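Uncharacterized protein YLR132C (Kluyveromyces marxianus, PDB 6PFQ) is a U6 snRNA phosphodiesterase, Usb1, of the 2H phosphodiesterase superfamily, and probably acts as a nuclease that trims the end of U6 snRNA. Local coordinates at residues K31-N34 against A35-T39. Residues are numbered along the deposited sequence; the frame is centred on the assembly and turned at random.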
ATOM      1  N   LYS A  31     -14.370  -0.046 -11.886  1.00 27.37           N
ATOM      2  CA  LYS A  31     -15.748   0.257 -12.262  1.00 24.93           C
ATOM      3  C   LYS A  31     -16.666  -0.877 -11.842  1.00 26.84           C
ATOM      4  O   LYS A  31     -17.762  -0.649 -11.315  1.00 30.63           O
ATOM      5  CB  LYS A  31     -15.858   0.550 -13.761  1.00 26.18           C
ATOM      6  CG  LYS A  31     -17.256   0.967 -14.139  1.00 32.87           C
ATOM      7  CD  LYS A  31     -17.330   1.617 -15.529  1.00 43.80           C
ATOM      8  CE  LYS A  31     -16.724   0.757 -16.583  1.00 34.73           C
ATOM      9  NZ  LYS A  31     -16.996   1.386 -17.953  1.00 39.19           N
ATOM     10  N   GLY A  32     -16.186  -2.103 -11.985  1.00 26.16           N
ATOM     11  CA  GLY A  32     -17.002  -3.247 -11.649  1.00 30.98           C
ATOM     12  C   GLY A  32     -17.231  -3.364 -10.161  1.00 26.37           C
ATOM     13  O   GLY A  32     -18.332  -3.690  -9.722  1.00 29.56           O
ATOM     14  N   VAL A  33     -16.183  -3.130  -9.359  1.00 25.51           N
ATOM     15  CA  VAL A  33     -16.342  -3.098  -7.902  1.00 25.17           C
ATOM     16  C   VAL A  33     -17.343  -2.028  -7.502  1.00 26.02           C
ATOM     17  O   VAL A  33     -18.232  -2.251  -6.672  1.00 25.48           O
ATOM     18  CB  VAL A  33     -14.984  -2.882  -7.205  1.00 24.42           C
ATOM     19  CG1 VAL A  33     -15.213  -2.740  -5.670  1.00 24.25           C
ATOM     20  CG2 VAL A  33     -14.096  -4.092  -7.466  1.00 22.69           C
ATOM     21  N   ASN A  34     -17.220  -0.847  -8.086  1.00 22.70           N
ATOM     22  CA  ASN A  34     -18.096   0.236  -7.673  1.00 23.88           C
ATOM     23  C   ASN A  34     -19.542   0.021  -8.135  1.00 30.80           C
ATOM     24  O   ASN A  34     -20.480   0.442  -7.438  1.00 32.32           O
ATOM     25  CB  ASN A  34     -17.539   1.571  -8.183  1.00 26.01           C
ATOM     26  CG  ASN A  34     -16.333   2.017  -7.386  1.00 27.27           C
ATOM     27  OD1 ASN A  34     -16.197   1.667  -6.214  1.00 26.68           O
ATOM     28  ND2 ASN A  34     -15.464   2.783  -8.009  1.00 27.42           N
ATOM     29  N   ALA A  35     -19.761  -0.725  -9.217  1.00 28.97           N
ATOM     30  CA  ALA A  35     -21.138  -1.093  -9.559  1.00 32.33           C
ATOM     31  C   ALA A  35     -21.761  -1.944  -8.460  1.00 29.56           C
ATOM     32  O   ALA A  35     -22.942  -1.779  -8.135  1.00 32.93           O
ATOM     33  CB  ALA A  35     -21.180  -1.849 -10.906  1.00 30.66           C
ATOM     34  N   VAL A  36     -20.980  -2.852  -7.870  1.00 29.23           N
ATOM     35  CA  VAL A  36     -21.460  -3.613  -6.717  1.00 32.66           C
ATOM     36  C   VAL A  36     -21.685  -2.696  -5.504  1.00 31.89           C
ATOM     37  O   VAL A  36     -22.677  -2.840  -4.782  1.00 30.50           O
ATOM     38  CB  VAL A  36     -20.489  -4.760  -6.398  1.00 28.99           C
ATOM     39  CG1 VAL A  36     -20.956  -5.495  -5.161  1.00 30.14           C
ATOM     40  CG2 VAL A  36     -20.368  -5.724  -7.600  1.00 30.01           C
ATOM     41  N   MET A  37     -20.786  -1.738  -5.255  1.00 30.12           N
ATOM     42  CA  MET A  37     -21.032  -0.814  -4.142  1.00 28.25           C
ATOM     43  C   MET A  37     -22.337  -0.041  -4.355  1.00 36.25           C
ATOM     44  O   MET A  37     -23.146   0.106  -3.431  1.00 37.21           O
ATOM     45  CB  MET A  37     -19.861   0.164  -3.954  1.00 29.28           C
ATOM     46  CG  MET A  37     -18.493  -0.499  -3.743  1.00 28.70           C
ATOM     47  SD  MET A  37     -18.485  -1.539  -2.268  1.00 28.42           S
ATOM     48  CE  MET A  37     -18.847  -3.145  -3.002  1.00 25.78           C
ATOM     49  N   ASP A  38     -22.572   0.435  -5.576  1.00 32.90           N
ATOM     50  CA  ASP A  38     -23.814   1.157  -5.868  1.00 34.43           C
ATOM     51  C   ASP A  38     -25.035   0.293  -5.594  1.00 33.18           C
ATOM     52  O   ASP A  38     -26.002   0.744  -4.973  1.00 38.15           O
ATOM     53  CB  ASP A  38     -23.840   1.589  -7.332  1.00 36.86           C
ATOM     54  CG  ASP A  38     -22.964   2.768  -7.605  1.00 48.82           C
ATOM     55  OD1 ASP A  38     -22.627   3.481  -6.645  1.00 53.84           O
ATOM     56  OD2 ASP A  38     -22.616   2.992  -8.788  1.00 55.60           O
ATOM     57  N   THR A  39     -25.032  -0.933  -6.121  1.00 31.96           N
ATOM     58  CA  THR A  39     -26.157  -1.840  -5.917  1.00 36.76           C
ATOM     59  C   THR A  39     -26.484  -2.002  -4.442  1.00 41.62           C
ATOM     60  O   THR A  39     -27.657  -2.050  -4.052  1.00 39.25           O
ATOM     61  CB  THR A  39     -25.812  -3.201  -6.504  1.00 41.81           C
ATOM     62  OG1 THR A  39     -25.761  -3.085  -7.922  1.00 43.13           O
ATOM     63  CG2 THR A  39     -26.803  -4.262  -6.068  1.00 44.35           C
TER
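Met37 lies one turn beyond Val33 on helix 20-39, and its side chain folds back along the helix toward that residue. Met37 CB starts over the preceding turn, 3.5 Å from Asn34 O. CG is anti to the carbonyl carbon of Met37 (chi1 -56°) and so stands beside its backbone N. This brings Met37 CG to 3.4 Å from Val33 O, the same oxygen that accepts the backbone bond from Met37 N at 3.0 Å. Met37 CG also meets Val33 CG1 at 4.4 Å, a loose apolar touch. Asn34 OD1 lies 4.0 Å from Met37 CG, on much the same side. Beyond CG the chain bends twice, at chi2 (-60°) and chi3 (95°). The second bend returns the terminal methyl to the backbone, with Met37 CE 3.8 Å from Val33 O. Met37 CG and CE thus both lie over one side of Val33 O, while Met37 N approaches the same oxygen in the carbonyl plane.

The backbone bonds are those of an alpha-helix, each running from residue i+4 to residue i. The one from Asp38 N to Asn34 O is short, 2.8 Å, and fairly straight, while that from Val36 N to Gly32 O is weak. Asn34 OD1 does not bond to Met37; it accepts a hydrogen bond from Phe45 N, which ties the helix to the loop that follows it.

Lys31, Ala35 and Asp38 lie on the exposed side of this last part of the helix, whereas Val33 and Met37 are buried. Both buried side chains touch Phe45. Met37 also packs on Leu179, Leu182 and Val183, so it joins the C-terminal end of helix 20-39 to helix 169-186, away from the UMP-binding residues.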